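Local coordinates for protein insect group II chitinase (Ostrinia furnacalis, PDB 5Y2C) that probably hydrolyses chitin as a family 18 glycosidase, and is captured here as a mutated catalytic domain holding a chitin oligosaccharide, at residues D121-Y126 with S164-A169; W189-T194 with K240-V245. One frame throughout, in Å; residues are numbered along the deposited sequence.

Interaction 1 (D121-Y126 with S164-A169). With NAG (2-acetamido-2-deoxy-beta-D-glucopyranose), chain C; NAG (2-acetamido-2-deoxy-beta-D-glucopyranose), chain B.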
ATOM      1  N   ASP A 121      -2.647  -6.270 -10.938  1.00 33.15           N
ATOM      2  CA  ASP A 121      -2.853  -6.309  -9.491  1.00 31.49           C
ATOM      3  C   ASP A 121      -4.184  -5.646  -9.200  1.00 26.77           C
ATOM      4  O   ASP A 121      -4.390  -4.469  -9.542  1.00 25.88           O
ATOM      5  CB  ASP A 121      -1.670  -5.663  -8.769  1.00 26.86           C
ATOM      6  CG  ASP A 121      -1.836  -5.563  -7.272  1.00 29.33           C
ATOM      7  OD1 ASP A 121      -1.748  -6.633  -6.619  1.00 30.81           O
ATOM      8  OD2 ASP A 121      -1.867  -4.418  -6.753  1.00 28.96           O
ATOM      9  N   LEU A 122      -5.106  -6.419  -8.629  1.00 28.11           N
ATOM     10  CA  LEU A 122      -6.474  -5.956  -8.415  1.00 28.37           C
ATOM     11  C   LEU A 122      -6.525  -5.147  -7.135  1.00 28.96           C
ATOM     12  O   LEU A 122      -6.258  -5.686  -6.053  1.00 36.19           O
ATOM     13  CB  LEU A 122      -7.433  -7.140  -8.361  1.00 35.48           C
ATOM     14  CG  LEU A 122      -7.602  -7.952  -9.658  1.00 42.30           C
ATOM     15  CD1 LEU A 122      -8.301  -9.266  -9.360  1.00 29.54           C
ATOM     16  CD2 LEU A 122      -8.379  -7.166 -10.712  1.00 23.85           C
ATOM     17  N   ASP A 123      -6.925  -3.879  -7.255  1.00 24.01           N
ATOM     18  CA  ASP A 123      -7.010  -2.965  -6.122  1.00 24.96           C
ATOM     19  C   ASP A 123      -8.412  -2.393  -5.988  1.00 31.27           C
ATOM     20  O   ASP A 123      -8.600  -1.166  -5.965  1.00 28.58           O
ATOM     21  CB  ASP A 123      -5.981  -1.840  -6.267  1.00 29.09           C
ATOM     22  CG  ASP A 123      -4.604  -2.370  -6.605  1.00 37.25           C
ATOM     23  OD1 ASP A 123      -4.180  -3.317  -5.921  1.00 28.19           O
ATOM     24  OD2 ASP A 123      -3.951  -1.857  -7.546  1.00 24.96           O
ATOM     25  N   TRP A 124      -9.408  -3.272  -5.907  1.00 34.35           N
ATOM     26  CA  TRP A 124     -10.780  -2.855  -5.642  1.00 26.05           C
ATOM     27  C   TRP A 124     -10.974  -2.770  -4.138  1.00 26.22           C
ATOM     28  O   TRP A 124     -10.870  -3.784  -3.442  1.00 28.90           O
ATOM     29  CB  TRP A 124     -11.778  -3.822  -6.276  1.00 27.06           C
ATOM     30  CG  TRP A 124     -13.206  -3.556  -5.938  1.00 29.33           C
ATOM     31  CD1 TRP A 124     -13.745  -2.386  -5.482  1.00 33.48           C
ATOM     32  CD2 TRP A 124     -14.286  -4.494  -6.002  1.00 33.80           C
ATOM     33  NE1 TRP A 124     -15.091  -2.536  -5.261  1.00 28.76           N
ATOM     34  CE2 TRP A 124     -15.449  -3.822  -5.570  1.00 29.52           C
ATOM     35  CE3 TRP A 124     -14.384  -5.837  -6.382  1.00 28.63           C
ATOM     36  CZ2 TRP A 124     -16.692  -4.446  -5.525  1.00 30.96           C
ATOM     37  CZ3 TRP A 124     -15.612  -6.451  -6.329  1.00 29.99           C
ATOM     38  CH2 TRP A 124     -16.750  -5.759  -5.906  1.00 38.36           C
ATOM     39  N   LEU A 125     -11.238  -1.567  -3.637  1.00 26.53           N
ATOM     40  CA  LEU A 125     -11.346  -1.320  -2.196  1.00 35.49           C
ATOM     41  C   LEU A 125     -12.785  -0.926  -1.868  1.00 28.15           C
ATOM     42  O   LEU A 125     -13.139   0.253  -1.913  1.00 31.41           O
ATOM     43  CB  LEU A 125     -10.367  -0.239  -1.715  1.00 24.91           C
ATOM     44  CG  LEU A 125      -8.889  -0.248  -2.112  1.00 30.01           C
ATOM     45  CD1 LEU A 125      -8.098   0.595  -1.129  1.00 21.48           C
ATOM     46  CD2 LEU A 125      -8.326  -1.656  -2.184  1.00 32.18           C
ATOM     47  N   TYR A 126     -13.616  -1.910  -1.508  1.00 30.12           N
ATOM     48  CA  TYR A 126     -13.281  -3.340  -1.428  1.00 27.25           C
ATOM     49  C   TYR A 126     -14.532  -4.084  -1.896  1.00 33.42           C
ATOM     50  O   TYR A 126     -15.609  -3.484  -1.928  1.00 41.34           O
ATOM     51  CB  TYR A 126     -12.896  -3.764   0.003  1.00 20.64           C
ATOM     52  CG  TYR A 126     -12.004  -2.789   0.734  1.00 29.80           C
ATOM     53  CD1 TYR A 126     -12.543  -1.678   1.371  1.00 33.64           C
ATOM     54  CD2 TYR A 126     -10.626  -2.976   0.809  1.00 31.08           C
ATOM     55  CE1 TYR A 126     -11.753  -0.771   2.043  1.00 32.28           C
ATOM     56  CE2 TYR A 126      -9.812  -2.068   1.500  1.00 33.71           C
ATOM     57  CZ  TYR A 126     -10.390  -0.967   2.119  1.00 33.03           C
ATOM     58  OH  TYR A 126      -9.637  -0.029   2.805  1.00 33.89           O
ATOM     59  N   SER A 164      -2.262 -10.591  -8.966  1.00 29.61           N
ATOM     60  CA  SER A 164      -2.183 -10.335  -7.544  1.00 17.95           C
ATOM     61  C   SER A 164      -3.322  -9.412  -7.147  1.00 34.90           C
ATOM     62  O   SER A 164      -4.056  -8.899  -7.999  1.00 29.18           O
ATOM     63  CB  SER A 164      -0.837  -9.708  -7.216  1.00 33.95           C
ATOM     64  OG  SER A 164      -0.700  -8.529  -7.972  1.00 31.60           O
ATOM     65  N   ALA A 165      -3.425  -9.145  -5.847  1.00 29.05           N
ATOM     66  CA  ALA A 165      -4.495  -8.304  -5.336  1.00 22.83           C
ATOM     67  C   ALA A 165      -4.030  -7.651  -4.046  1.00 27.00           C
ATOM     68  O   ALA A 165      -3.365  -8.293  -3.227  1.00 23.85           O
ATOM     69  CB  ALA A 165      -5.780  -9.109  -5.090  1.00 28.23           C
ATOM     70  N   ALA A 166      -4.371  -6.366  -3.890  1.00 27.00           N
ATOM     71  CA  ALA A 166      -4.193  -5.621  -2.648  1.00 25.86           C
ATOM     72  C   ALA A 166      -5.498  -5.670  -1.866  1.00 32.43           C
ATOM     73  O   ALA A 166      -6.567  -5.388  -2.413  1.00 30.03           O
ATOM     74  CB  ALA A 166      -3.806  -4.169  -2.940  1.00 18.97           C
ATOM     75  N   VAL A 167      -5.413  -5.984  -0.581  1.00 25.01           N
ATOM     76  CA  VAL A 167      -6.601  -6.333   0.184  1.00 20.39           C
ATOM     77  C   VAL A 167      -6.581  -5.646   1.539  1.00 32.21           C
ATOM     78  O   VAL A 167      -5.527  -5.293   2.073  1.00 27.96           O
ATOM     79  CB  VAL A 167      -6.713  -7.857   0.383  1.00 28.26           C
ATOM     80  CG1 VAL A 167      -6.822  -8.595  -0.972  1.00 17.80           C
ATOM     81  CG2 VAL A 167      -5.530  -8.345   1.223  1.00 22.57           C
ATOM     82  N   SER A 168      -7.776  -5.504   2.107  1.00 27.16           N
ATOM     83  CA  SER A 168      -7.948  -4.838   3.384  1.00 25.18           C
ATOM     84  C   SER A 168      -7.241  -5.589   4.508  1.00 28.54           C
ATOM     85  O   SER A 168      -7.011  -6.799   4.441  1.00 29.42           O
ATOM     86  CB  SER A 168      -9.428  -4.718   3.708  1.00 27.80           C
ATOM     87  OG  SER A 168      -9.606  -4.247   5.026  1.00 32.04           O
ATOM     88  N   ALA A 169      -6.897  -4.842   5.557  1.00 35.66           N
ATOM     89  CA  ALA A 169      -6.367  -5.395   6.788  1.00 27.84           C
ATOM     90  C   ALA A 169      -7.423  -5.512   7.883  1.00 28.50           C
ATOM     91  O   ALA A 169      -7.144  -6.090   8.931  1.00 34.24           O
ATOM     92  CB  ALA A 169      -5.199  -4.546   7.272  1.00 27.05           C
TER
HETATM   93  C1  NAG C   3      -8.287   3.723   3.410  1.00 29.83           C
HETATM   94  C2  NAG C   3      -7.554   4.834   2.713  1.00 29.01           C
HETATM   95  C3  NAG C   3      -6.954   4.309   1.429  1.00 39.71           C
HETATM   96  C4  NAG C   3      -6.175   3.035   1.599  1.00 27.56           C
HETATM   97  C5  NAG C   3      -7.055   2.059   2.320  1.00 29.23           C
HETATM   98  C6  NAG C   3      -6.281   0.850   2.746  1.00 33.86           C
HETATM   99  C7  NAG C   3      -8.457   7.064   3.116  1.00 56.87           C
HETATM  100  C8  NAG C   3      -9.566   7.957   2.806  1.00 15.63           C
HETATM  101  N2  NAG C   3      -8.398   5.948   2.454  1.00 27.00           N
HETATM  102  O3  NAG C   3      -6.124   5.293   0.922  1.00 32.90           O
HETATM  103  O4  NAG C   3      -5.903   2.637   0.285  1.00 32.10           O
HETATM  104  O5  NAG C   3      -7.455   2.648   3.488  1.00 27.29           O
HETATM  105  O6  NAG C   3      -6.954  -0.347   2.590  1.00 32.98           O
HETATM  106  O7  NAG C   3      -7.682   7.401   3.906  1.00 33.64           O
HETATM  107  C1  NAG B   4      -4.648   2.118  -0.094  1.00 30.49           C
HETATM  108  C2  NAG B   4      -4.531   2.225  -1.599  1.00 18.80           C
HETATM  109  C3  NAG B   4      -4.147   3.619  -2.082  1.00 35.26           C
HETATM  110  C4  NAG B   4      -3.873   4.664  -1.012  1.00 31.45           C
HETATM  111  C5  NAG B   4      -2.995   3.973   0.010  1.00 31.30           C
HETATM  112  C6  NAG B   4      -2.651   4.797   1.212  1.00 24.91           C
HETATM  113  C7  NAG B   4      -3.942   0.308  -2.918  1.00 25.09           C
HETATM  114  C8  NAG B   4      -2.832  -0.583  -3.284  1.00 19.97           C
HETATM  115  N2  NAG B   4      -3.609   1.281  -2.147  1.00 28.80           N
HETATM  116  O3  NAG B   4      -5.147   4.048  -2.948  1.00 26.82           O
HETATM  117  O4  NAG B   4      -3.243   5.760  -1.541  1.00 33.43           O
HETATM  118  O5  NAG B   4      -3.560   2.758   0.470  1.00 34.61           O
HETATM  119  O6  NAG B   4      -3.778   5.358   1.777  1.00 34.63           O
HETATM  120  O7  NAG B   4      -5.021   0.138  -3.321  1.00 29.06           O
HETATM  121  O   HOH W   1      -9.234  -5.503  -2.285  1.00 26.84           O
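The ring of Tyr126 slants against Ser168, whose CB lies 3.5 Å from Tyr126 CE2. One face of the ring carries Leu125 CB, 3.6 Å above its centre, a fold-back that follows the cis peptide bond joining these two residues. At its edge, in plane, sits O6 of the chain C sugar, hydrogen-bonded to Tyr126 OH at 2.7 Å. A phenylalanine in place of Tyr126 would probably leave O6 of the chain C sugar without its phenolic partner. The backbone carbonyl carbon of Tyr126 lies above one face of Trp124, toward its rim, and the Trp124 ring also stacks with Tyr91.

Upstream, strands 119-124 and 162-167 run parallel. Leu122 N reaches Ser164 O at 2.8 Å and nearly straight, 167° at the hydrogen, while Leu122 O accepts Ala166 N at 2.9 Å. Beyond this ladder, a water lies within hydrogen-bonding distance of both Trp124 O and Ala166 O. Asp121 turns its carboxylate alongside the neighbouring strand, CG anti to the backbone N (chi1 176°), and its OD1 takes the hydroxyl hydrogen of Ser164 OG at 2.6 Å, on the anti side and 24° out of the carboxylate plane. Its other oxygen, OD2, is held by Tyr8. Asp123 OD1 sits over the methyl of Ala166, which also faces the acetamide methyl of the chain B sugar.

Asp121, Asp123 and the engineered Leu125 fall on the DxDxE signature of family 18 chitinases. Leu125 CD1 lies 3.3 Å from O4 of the chain C sugar, the glycosidic oxygen linking it to the chain B sugar; the hydrocarbon thus stands where the family's acid glutamate would be expected, consistent with an intact oligosaccharide in the cleft.

Interaction 2 (W189-T194 with K240-V245). With NAG (2-acetamido-2-deoxy-beta-D-glucopyranose), chain B; NAG (2-acetamido-2-deoxy-beta-D-glucopyranose), chain C.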
ATOM      1  N   TRP A 189       0.323 -13.436  -5.374  1.00 28.21           N
ATOM      2  CA  TRP A 189       0.539 -12.960  -4.016  1.00 34.73           C
ATOM      3  C   TRP A 189      -0.649 -12.105  -3.608  1.00 27.94           C
ATOM      4  O   TRP A 189      -1.398 -11.604  -4.449  1.00 31.67           O
ATOM      5  CB  TRP A 189       1.866 -12.201  -3.879  1.00 27.11           C
ATOM      6  CG  TRP A 189       1.938 -10.921  -4.646  1.00 27.09           C
ATOM      7  CD1 TRP A 189       1.553  -9.685  -4.215  1.00 29.78           C
ATOM      8  CD2 TRP A 189       2.449 -10.740  -5.975  1.00 23.68           C
ATOM      9  NE1 TRP A 189       1.778  -8.752  -5.196  1.00 28.39           N
ATOM     10  CE2 TRP A 189       2.328  -9.371  -6.286  1.00 25.15           C
ATOM     11  CE3 TRP A 189       2.999 -11.602  -6.930  1.00 33.12           C
ATOM     12  CZ2 TRP A 189       2.729  -8.841  -7.511  1.00 22.09           C
ATOM     13  CZ3 TRP A 189       3.402 -11.071  -8.154  1.00 28.03           C
ATOM     14  CH2 TRP A 189       3.261  -9.703  -8.429  1.00 26.09           C
ATOM     15  N   ILE A 190      -0.820 -11.972  -2.300  1.00 29.86           N
ATOM     16  CA  ILE A 190      -1.883 -11.188  -1.694  1.00 33.98           C
ATOM     17  C   ILE A 190      -1.204 -10.083  -0.907  1.00 28.83           C
ATOM     18  O   ILE A 190      -0.531 -10.357   0.093  1.00 33.16           O
ATOM     19  CB  ILE A 190      -2.780 -12.032  -0.783  1.00 27.24           C
ATOM     20  CG1 ILE A 190      -3.555 -13.067  -1.594  1.00 32.98           C
ATOM     21  CG2 ILE A 190      -3.725 -11.141  -0.015  1.00 31.07           C
ATOM     22  CD1 ILE A 190      -4.156 -14.171  -0.762  1.00 26.49           C
ATOM     23  N   SER A 191      -1.349  -8.839  -1.364  1.00 36.29           N
ATOM     24  CA  SER A 191      -0.737  -7.698  -0.673  1.00 25.99           C
ATOM     25  C   SER A 191      -1.678  -7.231   0.428  1.00 23.22           C
ATOM     26  O   SER A 191      -2.670  -6.547   0.170  1.00 25.54           O
ATOM     27  CB  SER A 191      -0.412  -6.580  -1.656  1.00 29.55           C
ATOM     28  OG  SER A 191       0.783  -6.875  -2.364  1.00 30.43           O
ATOM     29  N   LEU A 192      -1.363  -7.608   1.662  1.00 32.56           N
ATOM     30  CA  LEU A 192      -2.107  -7.122   2.815  1.00 24.00           C
ATOM     31  C   LEU A 192      -1.814  -5.637   2.998  1.00 31.97           C
ATOM     32  O   LEU A 192      -0.650  -5.242   3.145  1.00 32.55           O
ATOM     33  CB  LEU A 192      -1.693  -7.892   4.061  1.00 21.03           C
ATOM     34  CG  LEU A 192      -1.756  -9.414   4.053  1.00 26.21           C
ATOM     35  CD1 LEU A 192      -1.329  -9.913   5.427  1.00 25.26           C
ATOM     36  CD2 LEU A 192      -3.156  -9.928   3.674  1.00 24.12           C
ATOM     37  N   MET A 193      -2.849  -4.799   2.942  1.00 29.78           N
ATOM     38  CA  MET A 193      -2.650  -3.368   3.160  1.00 25.34           C
ATOM     39  C   MET A 193      -2.682  -3.133   4.669  1.00 38.56           C
ATOM     40  O   MET A 193      -3.615  -2.560   5.243  1.00 27.76           O
ATOM     41  CB  MET A 193      -3.675  -2.539   2.408  1.00 23.22           C
ATOM     42  CG  MET A 193      -3.400  -2.518   0.890  1.00 25.51           C
ATOM     43  SD  MET A 193      -4.563  -1.512  -0.021  1.00 31.25           S
ATOM     44  CE  MET A 193      -6.085  -2.347   0.423  1.00 27.34           C
ATOM     45  N   THR A 194      -1.624  -3.612   5.313  1.00 27.60           N
ATOM     46  CA  THR A 194      -1.525  -3.569   6.759  1.00 23.55           C
ATOM     47  C   THR A 194      -1.172  -2.177   7.262  1.00 25.83           C
ATOM     48  O   THR A 194      -0.219  -1.989   8.019  1.00 27.30           O
ATOM     49  CB  THR A 194      -0.505  -4.600   7.196  1.00 21.42           C
ATOM     50  OG1 THR A 194       0.560  -4.634   6.224  1.00 23.98           O
ATOM     51  CG2 THR A 194      -1.177  -5.962   7.288  1.00 18.85           C
ATOM     52  N   LYS A 240       1.967 -16.808   0.088  1.00 37.87           N
ATOM     53  CA  LYS A 240       1.262 -15.846  -0.752  1.00 29.23           C
ATOM     54  C   LYS A 240       1.079 -14.489  -0.075  1.00 32.39           C
ATOM     55  O   LYS A 240       0.789 -13.507  -0.764  1.00 30.69           O
ATOM     56  CB  LYS A 240      -0.115 -16.390  -1.153  1.00 31.57           C
ATOM     57  CG  LYS A 240      -0.112 -17.668  -2.018  1.00 28.18           C
ATOM     58  CD  LYS A 240       0.411 -17.395  -3.410  1.00 24.35           C
ATOM     59  CE  LYS A 240       0.380 -18.631  -4.267  1.00 22.60           C
ATOM     60  NZ  LYS A 240      -1.000 -18.862  -4.748  1.00 33.13           N
ATOM     61  N   LEU A 241       1.268 -14.394   1.244  1.00 24.30           N
ATOM     62  CA  LEU A 241       0.947 -13.173   1.973  1.00 29.22           C
ATOM     63  C   LEU A 241       2.109 -12.194   1.919  1.00 31.65           C
ATOM     64  O   LEU A 241       3.246 -12.557   2.224  1.00 34.26           O
ATOM     65  CB  LEU A 241       0.587 -13.488   3.422  1.00 24.96           C
ATOM     66  CG  LEU A 241      -0.718 -14.275   3.534  1.00 29.52           C
ATOM     67  CD1 LEU A 241      -0.985 -14.716   4.961  1.00 27.86           C
ATOM     68  CD2 LEU A 241      -1.865 -13.424   2.993  1.00 20.67           C
ATOM     69  N   VAL A 242       1.821 -10.953   1.529  1.00 30.78           N
ATOM     70  CA  VAL A 242       2.835  -9.912   1.411  1.00 26.91           C
ATOM     71  C   VAL A 242       2.413  -8.748   2.302  1.00 28.46           C
ATOM     72  O   VAL A 242       1.342  -8.158   2.095  1.00 26.44           O
ATOM     73  CB  VAL A 242       3.027  -9.473  -0.051  1.00 29.73           C
ATOM     74  CG1 VAL A 242       3.969  -8.278  -0.127  1.00 20.97           C
ATOM     75  CG2 VAL A 242       3.573 -10.627  -0.898  1.00 19.52           C
ATOM     76  N   VAL A 243       3.243  -8.429   3.296  1.00 25.40           N
ATOM     77  CA  VAL A 243       2.890  -7.457   4.328  1.00 37.88           C
ATOM     78  C   VAL A 243       3.243  -6.051   3.854  1.00 33.45           C
ATOM     79  O   VAL A 243       4.402  -5.768   3.541  1.00 29.36           O
ATOM     80  CB  VAL A 243       3.577  -7.795   5.661  1.00 24.91           C
ATOM     81  CG1 VAL A 243       3.446  -6.666   6.641  1.00 17.71           C
ATOM     82  CG2 VAL A 243       2.939  -9.074   6.244  1.00 22.73           C
ATOM     83  N   GLY A 244       2.235  -5.180   3.774  1.00 30.84           N
ATOM     84  CA  GLY A 244       2.453  -3.811   3.314  1.00 25.07           C
ATOM     85  C   GLY A 244       3.000  -2.931   4.430  1.00 31.79           C
ATOM     86  O   GLY A 244       2.577  -3.012   5.585  1.00 27.67           O
ATOM     87  N   VAL A 245       3.961  -2.084   4.075  1.00 31.37           N
ATOM     88  CA  VAL A 245       4.538  -1.108   4.991  1.00 25.57           C
ATOM     89  C   VAL A 245       4.257   0.278   4.426  1.00 29.34           C
ATOM     90  O   VAL A 245       4.556   0.529   3.257  1.00 26.61           O
ATOM     91  CB  VAL A 245       6.052  -1.307   5.197  1.00 32.79           C
ATOM     92  CG1 VAL A 245       6.603  -0.277   6.211  1.00 17.39           C
ATOM     93  CG2 VAL A 245       6.364  -2.748   5.634  1.00 22.91           C
TER
HETATM   94  C1  NAG B   4      -4.648   2.118  -0.094  1.00 30.49           C
HETATM   95  C2  NAG B   4      -4.531   2.225  -1.599  1.00 18.80           C
HETATM   96  C3  NAG B   4      -4.147   3.619  -2.082  1.00 35.26           C
HETATM   97  C4  NAG B   4      -3.873   4.664  -1.012  1.00 31.45           C
HETATM   98  C5  NAG B   4      -2.995   3.973   0.010  1.00 31.30           C
HETATM   99  C6  NAG B   4      -2.651   4.797   1.212  1.00 24.91           C
HETATM  100  C7  NAG B   4      -3.942   0.308  -2.918  1.00 25.09           C
HETATM  101  C8  NAG B   4      -2.832  -0.583  -3.284  1.00 19.97           C
HETATM  102  N2  NAG B   4      -3.609   1.281  -2.147  1.00 28.80           N
HETATM  103  O3  NAG B   4      -5.147   4.048  -2.948  1.00 26.82           O
HETATM  104  O4  NAG B   4      -3.243   5.760  -1.541  1.00 33.43           O
HETATM  105  O5  NAG B   4      -3.560   2.758   0.470  1.00 34.61           O
HETATM  106  O6  NAG B   4      -3.778   5.358   1.777  1.00 34.63           O
HETATM  107  O7  NAG B   4      -5.021   0.138  -3.321  1.00 29.06           O
HETATM  108  C1  NAG C   3      -8.287   3.723   3.410  1.00 29.83           C
HETATM  109  C2  NAG C   3      -7.554   4.834   2.713  1.00 29.01           C
HETATM  110  C3  NAG C   3      -6.954   4.309   1.429  1.00 39.71           C
HETATM  111  C4  NAG C   3      -6.175   3.035   1.599  1.00 27.56           C
HETATM  112  C5  NAG C   3      -7.055   2.059   2.320  1.00 29.23           C
HETATM  113  C6  NAG C   3      -6.281   0.850   2.746  1.00 33.86           C
HETATM  114  C7  NAG C   3      -8.457   7.064   3.116  1.00 56.87           C
HETATM  115  C8  NAG C   3      -9.566   7.957   2.806  1.00 15.63           C
HETATM  116  N2  NAG C   3      -8.398   5.948   2.454  1.00 27.00           N
HETATM  117  O3  NAG C   3      -6.124   5.293   0.922  1.00 32.90           O
HETATM  118  O4  NAG C   3      -5.903   2.637   0.285  1.00 32.10           O
HETATM  119  O5  NAG C   3      -7.455   2.648   3.488  1.00 27.29           O
HETATM  120  O6  NAG C   3      -6.954  -0.347   2.590  1.00 32.98           O
HETATM  121  O7  NAG C   3      -7.682   7.401   3.906  1.00 33.64           O
HETATM  122  O   HOH W   2       2.464  -2.166   8.335  1.00 25.15           O
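Trp189 meets the second segment through its CB, 3.8 Å from Val242 CG2, with the indole crossing that methyl obliquely. Its CG sits between the backbone N and the carbonyl carbon (chi1 66°), which carries the ring away from Lys240-Val245 to an edge-to-face contact with His34; Ser191 OG lies at the indole edge, in plane.

Ile190 grips the neighbouring strand with both backbone groups: Ile190 N donates to Lys240 O at 2.7 Å, and Ile190 O accepts Val242 N at 2.8 Å. The lysine's own amine instead reaches back to the carbonyl oxygens of Ser184 and Leu187. Ser191 shares a face with Val242, on which Met341 also packs. Leu192 repeats the parallel pattern, Leu192 N to Val242 O at 2.8 Å and Leu192 O to Gly244 N at 3.0 Å, while its CD2 touches Leu241 CD2 at 3.8 Å, on the face covered by helix 224-233.

Met193, centre of an inverse gamma turn, points away from Lys240-Val245 and into the sugar site. Bent at chi3, it sets SD 3.5 Å from C7 of the chain B sugar and its CE near O6 of the chain C sugar. Thr194 then turns back, OG1 donating to Gly244 O at 2.7 Å, in the carbonyl plane and on a lone pair. A water donates to that same oxygen and to Thr194 O.

The backbone groups facing each other across this buried seam are paired by the ladder, which a hydroxyl and a water extend past its end. The turn between the last backbone rung and Thr194 presents the apolar thioether of Met193 to the bound oligosaccharide.

In the fold
Following the chain from its N terminus, interaction 1 comes first: strand 119-124 leads through helix 141-157 back to strand 162-167, closing a loop of 37 residues as a beta-alpha-beta unit. Interaction 2 opens later, at strand 189-192, and closes 45 residues on at strand 241-254, helix 224-233 lying in between. The two loops are in series, neither nested nor crossed. They are stitched together by strands 162-167 and 189-192, which are neighbours: Ala165 O and Ser191 N probably hydrogen-bond, as do Val167 O and Met193 N. Four successive parallel strands of the TIM barrel are so joined, and both contacts reach the same two sugars at the strands' C-terminal ends.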